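Long-range contacts in lipoprotein (Colwellia psychrerythraea, PDB 3O0Y), which is of unknown function but is a putative lipoprotein, probably membrane-anchored, of the DUF885 family in the MA peptidase clan: residues A[322-327]-A[493-498]; A[223-228]-A[241-246]; A[110-115]-A[463-468]; A[354-359]-A[419-424]; A[136-141]-A[201-206]. All coordinates share one frame; numbering follows the deposited sequence.

Overall arrangement
The five contacts are spread through one largely helical chain, and none touches another. Contact 3, its centre about 13 Å from the centre of the chain, joins the most distant segments in sequence and spans contacts 2, 4 and 5 along the chain. Contacts 4 and 5 come within about 11 Å at their nearest atoms, whereas contacts 1 and 2 lie with centres about 50 Å apart. Contacts 3 and 4 sit on opposite sides of the chain's centre. Two contacts adjoin small molecules, probably from the crystallisation liquor: the side chain of Leu498 in contact 1 is about 4 Å from a bound Tris, and that of Arg356 in contact 4 about 6 Å from a sulfate.

Contact 1 of 5, residues A[322-327]-A[493-498]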
# COMPACT_ATOMS: atom_id res chain seq x y z
N GLU A 322 8.47 6.48 30.34
CA GLU A 322 8.73 7.72 31.01
C GLU A 322 7.58 8.73 30.96
O GLU A 322 7.23 9.40 31.94
CB GLU A 322 9.95 8.44 30.45
CG GLU A 322 11.24 7.71 30.64
CD GLU A 322 11.67 7.48 32.04
OE1 GLU A 322 11.23 8.18 32.97
OE2 GLU A 322 12.54 6.60 32.20
N ILE A 323 6.98 8.82 29.79
CA ILE A 323 5.86 9.71 29.61
C ILE A 323 4.68 9.23 30.44
O ILE A 323 4.00 10.03 31.08
CB ILE A 323 5.55 9.86 28.11
CG1 ILE A 323 6.74 10.46 27.36
CG2 ILE A 323 4.21 10.56 27.83
CD1 ILE A 323 6.63 10.29 25.85
N LEU A 324 4.40 7.91 30.40
CA LEU A 324 3.36 7.31 31.21
C LEU A 324 3.51 7.59 32.69
O LEU A 324 2.55 7.98 33.36
CB LEU A 324 3.20 5.80 30.93
CG LEU A 324 2.50 5.47 29.60
CD1 LEU A 324 2.93 4.09 29.13
CD2 LEU A 324 0.94 5.63 29.71
N LEU A 325 4.71 7.37 33.23
CA LEU A 325 4.96 7.59 34.61
C LEU A 325 4.63 9.03 34.98
O LEU A 325 4.00 9.28 36.02
CB LEU A 325 6.47 7.39 34.93
CG LEU A 325 6.88 5.92 34.96
CD1 LEU A 325 8.39 5.83 35.17
CD2 LEU A 325 6.22 5.17 36.02
N ALA A 326 5.01 9.98 34.10
CA ALA A 326 4.81 11.36 34.38
C ALA A 326 3.31 11.74 34.42
O ALA A 326 2.93 12.77 35.02
CB ALA A 326 5.56 12.26 33.35
N GLN A 327 2.49 10.97 33.75
CA GLN A 327 1.03 11.13 33.80
C GLN A 327 0.37 10.38 34.92
O GLN A 327 -0.86 10.46 35.09
CB GLN A 327 0.38 10.69 32.47
CG GLN A 327 0.76 11.54 31.27
CD GLN A 327 0.51 12.99 31.53
OE1 GLN A 327 -0.60 13.38 31.90
NE2 GLN A 327 1.48 13.79 31.22
N GLY A 493 -1.72 12.15 23.03
CA GLY A 493 -1.51 12.03 21.58
C GLY A 493 -0.09 11.65 21.23
O GLY A 493 0.16 10.90 20.30
N ASP A 494 0.87 12.17 22.00
CA ASP A 494 2.26 11.80 21.82
C ASP A 494 2.47 10.34 22.07
O ASP A 494 3.13 9.65 21.32
CB ASP A 494 3.15 12.65 22.75
CG ASP A 494 4.61 12.58 22.41
OD1 ASP A 494 4.98 12.35 21.23
OD2 ASP A 494 5.45 12.81 23.36
N LEU A 495 1.87 9.83 23.12
CA LEU A 495 1.87 8.37 23.31
C LEU A 495 1.26 7.58 22.21
O LEU A 495 1.77 6.49 21.87
CB LEU A 495 1.20 8.02 24.65
CG LEU A 495 1.93 8.33 25.95
CD1 LEU A 495 1.02 8.23 27.21
CD2 LEU A 495 3.17 7.35 26.11
N GLY A 496 0.21 8.11 21.59
CA GLY A 496 -0.34 7.48 20.41
C GLY A 496 0.65 7.45 19.22
O GLY A 496 0.75 6.42 18.52
N ARG A 497 1.38 8.54 19.01
CA ARG A 497 2.42 8.56 18.03
C ARG A 497 3.49 7.53 18.32
O ARG A 497 3.85 6.76 17.42
CB ARG A 497 3.10 9.91 17.94
CG ARG A 497 4.32 9.97 17.09
CD ARG A 497 4.96 11.37 17.25
NE ARG A 497 5.59 11.56 18.54
CZ ARG A 497 6.89 11.36 18.83
NH1 ARG A 497 7.72 10.92 17.96
NH2 ARG A 497 7.40 11.76 19.98
N LEU A 498 3.92 7.48 19.58
CA LEU A 498 4.99 6.54 19.94
C LEU A 498 4.46 5.09 19.86
O LEU A 498 5.22 4.22 19.43
CB LEU A 498 5.55 6.86 21.32
CG LEU A 498 6.34 8.18 21.35
CD1 LEU A 498 6.48 8.62 22.84
CD2 LEU A 498 7.68 7.95 20.70
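Ile323 meets Leu495 where two antiparallel helices pack, helix 302-326 against helix 491-515, their local axes 10.8 Å apart and inclined at 157°. The two side chains overlap flank to flank, each heading for the other's helix, with CG2 of Ile323 3.7 Å from CG of Leu495. With CG1 beside the backbone N (chi1 -61°), the methyl CG2 stands anti to that nitrogen and faces Leu495. Leu495 divides its branches between two neighbours: its CD2 leans on the same isoleucine methyl, while its CD1 lies 3.6 Å from CD2 of Leu324. Leu324 also touches helix 334-342.

With CG anti to its backbone N (chi1 -166°), the Asp494 carboxylate lies between Arg497 and Ile323. Its OD1 is gripped side-on by Arg497, through NE at 2.9 Å and NH2 at 2.8 Å, and lies in the guanidinium plane. The other oxygen, OD2, rests 3.7 Å from CD1 of Ile323. An alanine here would probably leave the Arg497 charge without this mate, freer to turn, and open a gap beside the isoleucine tip. NH1 of Arg497 is bonded to a bound Tris molecule. The tightest apolar approach is between CD1 of Ile323 and CD1 of Leu498, 3.4 Å apart, a close fit for two methyls.

Contact 2 of 5, residues A[223-228]-A[241-246]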
# COMPACT_ATOMS: atom_id res chain seq x y z
N VAL A 223 -23.42 0.23 -6.35
CA VAL A 223 -22.56 1.30 -6.77
C VAL A 223 -22.98 1.83 -8.12
O VAL A 223 -23.03 3.02 -8.34
CB VAL A 223 -21.08 0.80 -6.84
CG1 VAL A 223 -20.23 1.88 -7.56
CG2 VAL A 223 -20.61 0.45 -5.37
N PHE A 224 -23.23 0.94 -9.05
CA PHE A 224 -23.66 1.37 -10.34
C PHE A 224 -24.97 2.18 -10.24
O PHE A 224 -25.11 3.26 -10.86
CB PHE A 224 -23.85 0.19 -11.26
CG PHE A 224 -24.15 0.60 -12.66
CD1 PHE A 224 -23.15 0.86 -13.55
CD2 PHE A 224 -25.46 0.73 -13.08
CE1 PHE A 224 -23.45 1.22 -14.88
CE2 PHE A 224 -25.78 1.11 -14.38
CZ PHE A 224 -24.79 1.36 -15.28
N ARG A 225 -25.91 1.73 -9.39
CA ARG A 225 -27.17 2.48 -9.27
C ARG A 225 -26.91 3.89 -8.75
O ARG A 225 -27.55 4.83 -9.19
CB ARG A 225 -28.14 1.79 -8.31
CG ARG A 225 -28.76 0.54 -8.75
CD ARG A 225 -29.68 -0.08 -7.61
NE ARG A 225 -30.57 -1.09 -8.16
CZ ARG A 225 -30.56 -2.38 -7.84
NH1 ARG A 225 -29.74 -2.86 -6.87
NH2 ARG A 225 -31.43 -3.18 -8.44
N GLU A 226 -26.04 4.04 -7.76
CA GLU A 226 -25.80 5.34 -7.18
C GLU A 226 -25.12 6.30 -8.14
O GLU A 226 -25.51 7.47 -8.25
CB GLU A 226 -24.98 5.24 -5.89
CG GLU A 226 -24.53 6.68 -5.44
CD GLU A 226 -24.12 6.85 -3.96
OE1 GLU A 226 -24.16 5.85 -3.17
OE2 GLU A 226 -23.75 8.00 -3.59
N LYS A 227 -24.16 5.80 -8.91
CA LYS A 227 -23.47 6.63 -9.90
C LYS A 227 -24.31 6.94 -11.13
O LYS A 227 -24.39 8.10 -11.55
CB LYS A 227 -22.14 5.96 -10.25
CG LYS A 227 -21.22 5.96 -9.04
CD LYS A 227 -19.76 5.59 -9.35
CE LYS A 227 -18.88 5.51 -8.07
NZ LYS A 227 -17.41 5.26 -8.35
N ILE A 228 -25.00 5.94 -11.67
CA ILE A 228 -25.74 6.17 -12.91
C ILE A 228 -26.93 7.14 -12.69
O ILE A 228 -27.31 7.85 -13.59
CB ILE A 228 -26.19 4.85 -13.54
CG1 ILE A 228 -26.42 5.00 -15.04
CG2 ILE A 228 -27.52 4.28 -12.89
CD1 ILE A 228 -25.15 5.28 -15.93
N SER A 241 -32.43 0.26 -17.91
CA SER A 241 -31.92 -0.78 -18.81
C SER A 241 -30.45 -1.11 -18.52
O SER A 241 -30.04 -2.28 -18.55
CB SER A 241 -31.99 -0.32 -20.26
OG SER A 241 -31.36 -1.28 -21.13
N LEU A 242 -29.67 -0.08 -18.27
CA LEU A 242 -28.23 -0.36 -17.93
C LEU A 242 -28.08 -1.12 -16.58
O LEU A 242 -27.30 -2.06 -16.48
CB LEU A 242 -27.45 0.94 -17.96
CG LEU A 242 -27.24 1.60 -19.33
CD1 LEU A 242 -26.90 3.09 -19.21
CD2 LEU A 242 -26.18 0.91 -20.11
N ILE A 243 -28.88 -0.77 -15.58
CA ILE A 243 -28.86 -1.45 -14.30
C ILE A 243 -29.21 -2.93 -14.49
O ILE A 243 -28.55 -3.82 -13.94
CB ILE A 243 -29.81 -0.75 -13.30
CG1 ILE A 243 -29.27 0.62 -12.94
CG2 ILE A 243 -30.02 -1.57 -12.04
CD1 ILE A 243 -30.29 1.49 -12.31
N THR A 244 -30.22 -3.21 -15.30
CA THR A 244 -30.56 -4.59 -15.63
C THR A 244 -29.43 -5.36 -16.27
O THR A 244 -29.21 -6.55 -15.97
CB THR A 244 -31.83 -4.65 -16.54
OG1 THR A 244 -32.87 -3.97 -15.84
CG2 THR A 244 -32.21 -6.12 -16.86
N GLN A 245 -28.71 -4.68 -17.16
CA GLN A 245 -27.55 -5.26 -17.82
C GLN A 245 -26.42 -5.58 -16.82
O GLN A 245 -25.79 -6.65 -16.89
CB GLN A 245 -27.04 -4.34 -18.91
CG GLN A 245 -27.92 -4.33 -20.15
CD GLN A 245 -27.41 -3.35 -21.17
OE1 GLN A 245 -26.31 -3.53 -21.72
NE2 GLN A 245 -28.21 -2.33 -21.47
N VAL A 246 -26.24 -4.72 -15.85
CA VAL A 246 -25.26 -4.92 -14.79
C VAL A 246 -25.66 -6.09 -13.95
O VAL A 246 -24.85 -6.97 -13.73
CB VAL A 246 -25.03 -3.67 -13.91
CG1 VAL A 246 -24.17 -4.05 -12.64
CG2 VAL A 246 -24.31 -2.57 -14.78
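Phe224 reaches across to Leu242, Ile243 and Val246 in a helical hairpin, helix 219-228 turning back on helix 236-268 with local axes 10.2 Å apart. From the backbone, CB heads toward the second helix, and CG stands anti to the backbone N (chi1 -174°). The ring atoms CG, CD1 and CE1 lie under CG2 of Val246. That methyl sits 3.6 Å from the ring centroid and only 4° off the normal, a CH-pi contact over the centre of one face. At the rim, CD2 and CE2 meet CG1 of Ile243, which lies in the ring plane, 3.8 Å from CE2. At the tip CZ touches CB of Leu242 at 3.8 Å, the two side chains crossing at about a right angle. The ring also meets that of Tyr167, and Ala164 of helix 161-172 adjoins it.

An alanine in place of Phe224 would probably open a gap between the helices and leave the Val246 methyl without its aromatic face.

Ile243 is also flanked by Ile228, whose CG2 is 4.0 Å from its CD1, and by Arg225, whose extended chain passes across it with NE 3.9 Å from CG2. With no hydrogen bond between the two segments, their fit depends on shape and apolar contact; Arg225, the charged residue that takes part, lends CG and NE to the packing while its NH1 is bonded to the backbone O of Glu216.

Contact 3 of 5, residues A[110-115]-A[463-468]; sequences AGLTRY and IAPYNA
Leu112 approaches the Tyr466 ring obliquely, and the carbonyl O of Pro465 approaches the Tyr115 ring in the same manner. The leucine comes to Tyr466 with CD2, 3.8 Å from CE2, and with CG, 3.5 Å from the phenol OH. Tyr466 CB points away from helix 100-117, yet its ring returns: chi1 of -78° places CG beside the backbone N, and the OH end stands near the backbone of Gly111. At Tyr115, Pro465 O lies 3.3 Å from the tyrosine OH, whose hydrogen bond goes to the backbone O of Trp130. CE2 of the same ring rests 3.8 Å from CG of Pro465, the ring and the pyrrolidine crossing obliquely.

The contact pins the loop that leads into helix 467-483 against the side of helix 100-117, and so joins parts of a helical fold almost 350 residues apart in sequence. Tyr466 occupies the N-cap position of that later helix, and its carbonyl O is bonded to OG1 of Thr470. Beside it, ND2 of Asn467 is bonded to the backbone O atoms of Leu295 and Gln552.

Leu112 also inserts its two methyls among the residues ahead of the cap. CD1 lies 3.8 Å from CB of Ala464, while CD2 is 3.9 Å from CD of Pro465, so one leucine touches three successive loop residues.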
# COMPACT_ATOMS: atom_id res chain seq x y z
N ALA A 110 15.90 1.00 -14.37
CA ALA A 110 16.41 -0.42 -14.41
C ALA A 110 15.88 -1.16 -13.17
O ALA A 110 15.43 -2.31 -13.24
CB ALA A 110 17.97 -0.49 -14.50
N GLY A 111 15.91 -0.48 -12.02
CA GLY A 111 15.43 -1.10 -10.74
C GLY A 111 13.94 -1.37 -10.76
O GLY A 111 13.51 -2.39 -10.30
N LEU A 112 13.15 -0.40 -11.24
CA LEU A 112 11.72 -0.55 -11.25
C LEU A 112 11.26 -1.61 -12.20
O LEU A 112 10.38 -2.41 -11.90
CB LEU A 112 10.99 0.76 -11.54
CG LEU A 112 10.75 1.77 -10.52
CD1 LEU A 112 10.13 3.02 -11.14
CD2 LEU A 112 9.84 1.11 -9.45
N THR A 113 11.89 -1.70 -13.40
CA THR A 113 11.50 -2.72 -14.34
C THR A 113 11.86 -4.12 -13.79
O THR A 113 11.14 -5.12 -13.97
CB THR A 113 12.05 -2.46 -15.73
OG1 THR A 113 13.47 -2.20 -15.69
CG2 THR A 113 11.30 -1.28 -16.41
N ARG A 114 12.99 -4.21 -13.08
CA ARG A 114 13.33 -5.47 -12.38
C ARG A 114 12.35 -5.78 -11.21
O ARG A 114 11.97 -6.91 -11.01
CB ARG A 114 14.75 -5.44 -11.84
CG ARG A 114 15.14 -6.50 -10.80
CD ARG A 114 15.03 -7.96 -11.24
NE ARG A 114 15.38 -8.83 -10.11
CZ ARG A 114 14.58 -9.08 -9.07
NH1 ARG A 114 13.33 -8.56 -9.03
NH2 ARG A 114 15.06 -9.80 -8.08
N TYR A 115 11.90 -4.75 -10.53
CA TYR A 115 10.94 -4.92 -9.45
C TYR A 115 9.65 -5.50 -10.01
O TYR A 115 9.13 -6.47 -9.48
CB TYR A 115 10.64 -3.56 -8.83
CG TYR A 115 9.57 -3.52 -7.78
CD1 TYR A 115 9.81 -3.99 -6.51
CD2 TYR A 115 8.33 -2.92 -8.03
CE1 TYR A 115 8.89 -3.84 -5.50
CE2 TYR A 115 7.41 -2.75 -7.00
CZ TYR A 115 7.69 -3.23 -5.76
OH TYR A 115 6.82 -3.06 -4.74
N ILE A 463 5.05 7.55 -10.15
CA ILE A 463 4.20 6.66 -9.33
C ILE A 463 4.97 5.49 -8.71
O ILE A 463 4.37 4.48 -8.31
CB ILE A 463 3.07 6.08 -10.17
CG1 ILE A 463 3.60 5.37 -11.41
CG2 ILE A 463 2.14 7.24 -10.67
CD1 ILE A 463 2.58 4.28 -12.01
N ALA A 464 6.30 5.60 -8.66
CA ALA A 464 7.17 4.47 -8.30
C ALA A 464 6.77 3.98 -6.91
O ALA A 464 6.76 4.79 -5.99
CB ALA A 464 8.67 4.99 -8.27
N PRO A 465 6.48 2.68 -6.74
CA PRO A 465 5.99 2.19 -5.45
C PRO A 465 7.14 1.55 -4.67
O PRO A 465 7.20 0.26 -4.66
CB PRO A 465 5.11 1.02 -5.83
CG PRO A 465 5.59 0.58 -7.11
CD PRO A 465 6.33 1.67 -7.79
N TYR A 466 8.19 2.28 -4.39
CA TYR A 466 9.26 1.91 -3.49
C TYR A 466 8.72 1.86 -2.02
O TYR A 466 8.56 2.87 -1.36
CB TYR A 466 10.39 2.92 -3.60
CG TYR A 466 11.22 2.70 -4.82
CD1 TYR A 466 12.06 1.58 -4.90
CD2 TYR A 466 11.15 3.54 -5.93
CE1 TYR A 466 12.78 1.31 -6.07
CE2 TYR A 466 11.89 3.25 -7.06
CZ TYR A 466 12.69 2.19 -7.12
OH TYR A 466 13.46 1.95 -8.27
N ASN A 467 8.47 0.68 -1.54
CA ASN A 467 7.84 0.50 -0.22
C ASN A 467 8.64 1.14 0.94
O ASN A 467 8.04 1.74 1.84
CB ASN A 467 7.68 -1.03 0.01
CG ASN A 467 6.85 -1.38 1.19
OD1 ASN A 467 5.66 -1.09 1.24
ND2 ASN A 467 7.45 -2.12 2.12
N ALA A 468 9.97 0.96 0.98
CA ALA A 468 10.77 1.47 2.07
C ALA A 468 10.76 2.98 2.05
O ALA A 468 10.56 3.62 3.07
CB ALA A 468 12.17 0.89 2.04

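Contact 4 of 5, residues A[354-359]-A[419-424]; sequences AGREEL and INLRDM
Arg356 grips the carbonyl O of Leu421 side-on with two nitrogens, NE at 2.8 Å and NH1 at 3.0 Å, and the oxygen lies in the guanidinium plane. The bonds tie helix 353-373 to the loop that leaves strand 416-419 of a small mixed sheet. NH1 is nearly on the line of the C=O bond, whereas NE is tilted 18° from the carbonyl plane. The same NH1 reaches the backbone O of Arg422 at 3.1 Å in a weak bond, so the arginine spans two successive carbonyls of the loop. Beyond this, NH2 forms a salt bridge with Asp351, which probably steadies the group from its own side of the contact.

The loop is shaped by an Asx turn, in which OD1 of Asn420 accepts from the backbone N of Arg422 at 2.9 Å, in the carbonyl plane. ND2 of Asn420 is in turn bonded to the backbone O of Gln396 and of Pro400.

Outward from the polar grip, CE of Met424 lies over one face of the guanidinium, 3.9 Å from NE of Arg356. The methionine chain is bent at chi2 (-52°), where CG turns to SD, and again at chi3 (84°), which sets CE. Arg356 itself is extended from CG to NE and runs alongside Leu421, the two chains pointing opposite ways.

Leu359 supplies the apolar floor. Its CD2 is 4.2 Å from CG1 of Ile419, and its CD1 takes two neighbours at once, CD2 of Leu421 at 3.7 Å and SD of Met424 at 3.9 Å.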
# COMPACT_ATOMS: atom_id res chain seq x y z
N ALA A 354 -23.28 11.49 16.05
CA ALA A 354 -22.59 12.70 16.50
C ALA A 354 -21.13 12.36 16.83
O ALA A 354 -20.22 13.17 16.63
CB ALA A 354 -23.24 13.29 17.72
N GLY A 355 -20.89 11.17 17.35
CA GLY A 355 -19.52 10.82 17.74
C GLY A 355 -18.68 10.66 16.47
O GLY A 355 -17.50 11.01 16.42
N ARG A 356 -19.25 10.02 15.45
CA ARG A 356 -18.55 9.90 14.20
C ARG A 356 -18.33 11.26 13.53
O ARG A 356 -17.28 11.50 12.91
CB ARG A 356 -19.21 8.85 13.31
CG ARG A 356 -18.95 7.47 13.79
CD ARG A 356 -19.86 6.44 13.08
NE ARG A 356 -19.49 5.10 13.57
CZ ARG A 356 -19.92 4.54 14.68
NH1 ARG A 356 -19.50 3.33 15.02
NH2 ARG A 356 -20.83 5.13 15.41
N GLU A 357 -19.32 12.16 13.61
CA GLU A 357 -19.11 13.51 13.15
C GLU A 357 -18.00 14.25 13.85
O GLU A 357 -17.24 15.05 13.21
CB GLU A 357 -20.43 14.36 13.27
CG GLU A 357 -21.52 13.94 12.26
CD GLU A 357 -22.91 14.56 12.52
OE1 GLU A 357 -23.20 15.01 13.68
OE2 GLU A 357 -23.74 14.52 11.53
N GLU A 358 -17.87 14.01 15.14
CA GLU A 358 -16.81 14.62 15.94
C GLU A 358 -15.46 14.11 15.48
O GLU A 358 -14.52 14.87 15.28
CB GLU A 358 -17.00 14.36 17.44
CG GLU A 358 -15.99 15.22 18.27
CD GLU A 358 -16.03 14.95 19.77
OE1 GLU A 358 -16.85 14.17 20.22
OE2 GLU A 358 -15.14 15.47 20.47
N LEU A 359 -15.32 12.79 15.29
CA LEU A 359 -14.11 12.23 14.80
C LEU A 359 -13.71 12.85 13.47
O LEU A 359 -12.58 13.26 13.27
CB LEU A 359 -14.26 10.70 14.73
CG LEU A 359 -13.06 9.86 14.44
CD1 LEU A 359 -13.38 8.30 14.71
CD2 LEU A 359 -12.57 10.09 13.00
N ILE A 419 -10.89 6.62 6.47
CA ILE A 419 -10.96 6.28 7.90
C ILE A 419 -12.03 5.24 8.19
O ILE A 419 -13.13 5.34 7.65
CB ILE A 419 -11.17 7.61 8.73
CG1 ILE A 419 -11.11 7.31 10.21
CG2 ILE A 419 -12.45 8.30 8.34
CD1 ILE A 419 -9.72 6.98 10.74
N ASN A 420 -11.72 4.24 9.04
CA ASN A 420 -12.70 3.20 9.40
C ASN A 420 -13.50 3.60 10.62
O ASN A 420 -12.91 3.74 11.72
CB ASN A 420 -11.97 1.92 9.71
CG ASN A 420 -12.86 0.74 9.70
OD1 ASN A 420 -13.98 0.79 10.19
ND2 ASN A 420 -12.38 -0.36 9.11
N LEU A 421 -14.78 3.91 10.44
CA LEU A 421 -15.64 4.30 11.55
C LEU A 421 -16.46 3.15 12.15
O LEU A 421 -17.42 3.40 12.92
CB LEU A 421 -16.51 5.44 11.10
CG LEU A 421 -15.91 6.67 10.43
CD1 LEU A 421 -17.03 7.60 10.00
CD2 LEU A 421 -14.93 7.27 11.46
N ARG A 422 -16.08 1.91 11.85
CA ARG A 422 -16.90 0.79 12.36
C ARG A 422 -17.01 0.76 13.88
O ARG A 422 -18.13 0.61 14.44
CB ARG A 422 -16.35 -0.55 11.93
CG ARG A 422 -17.19 -1.79 12.32
CD ARG A 422 -16.52 -3.14 11.94
NE ARG A 422 -15.61 -3.63 12.99
CZ ARG A 422 -14.26 -3.59 12.96
NH1 ARG A 422 -13.56 -3.16 11.91
NH2 ARG A 422 -13.60 -4.06 14.02
N ASP A 423 -15.86 0.90 14.56
CA ASP A 423 -15.81 0.68 16.01
C ASP A 423 -15.08 1.86 16.69
O ASP A 423 -13.88 2.07 16.43
CB ASP A 423 -14.99 -0.56 16.25
CG ASP A 423 -14.91 -0.95 17.74
OD1 ASP A 423 -15.54 -0.24 18.60
OD2 ASP A 423 -14.18 -1.95 18.03
N MET A 424 -15.78 2.57 17.56
CA MET A 424 -15.18 3.73 18.20
C MET A 424 -14.03 3.27 19.14
O MET A 424 -13.06 4.00 19.36
CB MET A 424 -16.22 4.66 18.87
CG MET A 424 -17.09 5.57 17.89
SD MET A 424 -16.22 6.56 16.68
CE MET A 424 -15.97 5.31 15.31

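Contact 5 of 5, residues A[136-141]-A[201-206]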
# COMPACT_ATOMS: atom_id res chain seq x y z
N PHE A 136 0.98 -15.12 -3.43
CA PHE A 136 -0.29 -15.90 -3.42
C PHE A 136 -1.37 -15.19 -4.23
O PHE A 136 -1.91 -14.14 -3.78
CB PHE A 136 -0.71 -16.15 -2.00
CG PHE A 136 0.36 -16.82 -1.16
CD1 PHE A 136 0.94 -18.02 -1.55
CD2 PHE A 136 0.83 -16.24 -0.01
CE1 PHE A 136 1.96 -18.58 -0.82
CE2 PHE A 136 1.87 -16.82 0.74
CZ PHE A 136 2.43 -17.99 0.32
N ILE A 137 -1.62 -15.70 -5.44
CA ILE A 137 -2.52 -15.00 -6.37
C ILE A 137 -3.91 -14.88 -5.78
O ILE A 137 -4.61 -13.91 -6.05
CB ILE A 137 -2.46 -15.58 -7.78
CG1 ILE A 137 -3.14 -14.68 -8.79
CG2 ILE A 137 -3.01 -17.10 -7.78
CD1 ILE A 137 -2.84 -15.03 -10.25
N VAL A 138 -4.33 -15.88 -4.99
CA VAL A 138 -5.56 -15.81 -4.24
C VAL A 138 -5.19 -15.84 -2.75
O VAL A 138 -4.52 -16.72 -2.26
CB VAL A 138 -6.51 -16.98 -4.58
CG1 VAL A 138 -7.79 -16.96 -3.68
CG2 VAL A 138 -6.82 -17.03 -6.14
N ASN A 139 -5.61 -14.80 -2.04
CA ASN A 139 -5.29 -14.65 -0.64
C ASN A 139 -6.42 -13.82 0.02
O ASN A 139 -7.41 -13.50 -0.61
CB ASN A 139 -3.90 -14.04 -0.45
CG ASN A 139 -3.80 -12.57 -0.88
OD1 ASN A 139 -4.41 -11.72 -0.23
ND2 ASN A 139 -3.06 -12.27 -1.94
N GLN A 140 -6.32 -13.63 1.31
CA GLN A 140 -7.39 -12.97 2.07
C GLN A 140 -7.43 -11.43 2.04
O GLN A 140 -8.38 -10.88 2.51
CB GLN A 140 -7.29 -13.46 3.55
CG GLN A 140 -6.43 -12.61 4.51
CD GLN A 140 -4.89 -12.76 4.30
OE1 GLN A 140 -4.42 -13.48 3.42
NE2 GLN A 140 -4.12 -11.99 5.07
N ILE A 141 -6.37 -10.77 1.63
CA ILE A 141 -6.19 -9.36 1.79
C ILE A 141 -6.18 -8.61 0.46
O ILE A 141 -6.72 -7.53 0.40
CB ILE A 141 -4.98 -9.00 2.69
CG1 ILE A 141 -4.81 -7.50 2.91
CG2 ILE A 141 -3.64 -9.59 2.16
CD1 ILE A 141 -3.86 -7.15 4.12
N GLN A 201 -7.78 -20.30 3.86
CA GLN A 201 -9.07 -20.26 4.53
C GLN A 201 -9.59 -18.83 4.52
O GLN A 201 -10.79 -18.61 4.39
CB GLN A 201 -8.96 -20.75 5.97
CG GLN A 201 -8.69 -22.25 6.10
CD GLN A 201 -8.36 -22.70 7.52
OE1 GLN A 201 -7.64 -22.02 8.28
NE2 GLN A 201 -8.86 -23.90 7.86
N GLY A 202 -8.68 -17.85 4.70
CA GLY A 202 -9.12 -16.48 4.70
C GLY A 202 -9.58 -16.05 3.29
O GLY A 202 -10.63 -15.35 3.15
N ALA A 203 -8.87 -16.54 2.26
CA ALA A 203 -9.29 -16.29 0.85
C ALA A 203 -10.69 -16.91 0.59
O ALA A 203 -11.57 -16.29 -0.03
CB ALA A 203 -8.32 -16.84 -0.11
N ILE A 204 -10.89 -18.14 1.01
CA ILE A 204 -12.19 -18.80 0.84
C ILE A 204 -13.31 -18.02 1.49
O ILE A 204 -14.40 -17.85 0.89
CB ILE A 204 -12.08 -20.26 1.34
CG1 ILE A 204 -11.25 -21.03 0.35
CG2 ILE A 204 -13.48 -20.98 1.49
CD1 ILE A 204 -10.65 -22.35 0.93
N LYS A 205 -13.07 -17.51 2.69
CA LYS A 205 -14.09 -16.81 3.42
C LYS A 205 -14.46 -15.57 2.62
O LYS A 205 -15.66 -15.21 2.53
CB LYS A 205 -13.61 -16.41 4.81
CG LYS A 205 -14.53 -15.39 5.51
CD LYS A 205 -14.16 -15.23 7.00
CE LYS A 205 -14.79 -13.97 7.62
NZ LYS A 205 -14.02 -13.55 8.85
N TYR A 206 -13.46 -14.89 2.06
CA TYR A 206 -13.72 -13.70 1.22
C TYR A 206 -14.56 -14.06 0.00
O TYR A 206 -15.56 -13.41 -0.32
CB TYR A 206 -12.40 -13.06 0.77
CG TYR A 206 -12.65 -12.04 -0.34
CD1 TYR A 206 -13.13 -10.77 -0.06
CD2 TYR A 206 -12.48 -12.40 -1.69
CE1 TYR A 206 -13.40 -9.86 -1.10
CE2 TYR A 206 -12.75 -11.48 -2.71
CZ TYR A 206 -13.23 -10.23 -2.40
OH TYR A 206 -13.47 -9.34 -3.45
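Gln140 and Ala203 bring their backbones unusually near, their CA atoms 4.0 Å apart, as the loop between strand 126-128 and helix 144-154 runs over helix 197-210. The small helix residues permit this. CB of Gln140 sits 3.5 Å from the carbonyl C of Gly202, and a CB on that glycine would clash with it. Chi1 of Gln140, an unstaggered 92°, sets CG, and a bend at chi2 (-74°) follows; the amide end leads away from residues 201-206, NE2 making a weak hydrogen bond to the backbone O of Glu544.

Ala203 offers a single methyl to two loop residues. It lies 3.6 Å from CG1 of Val138 and 3.5 Å from the carbonyl O of Asn139. Val138 is itself set among side chains of helix 174-190 and helix 236-268.

CB of Asn139 points away from residues 201-206, and the amide braces the loop. Its OD1 accepts from the backbone N of Ile141 at 2.9 Å, an Asx turn, and ND2 donates to O of Phe136 at 2.9 Å. The segments share no hydrogen bond: what meets residues 201-206 is mostly carbon, with Asn139 O resting on the Ala203 methyl, a fit that depends on small residues.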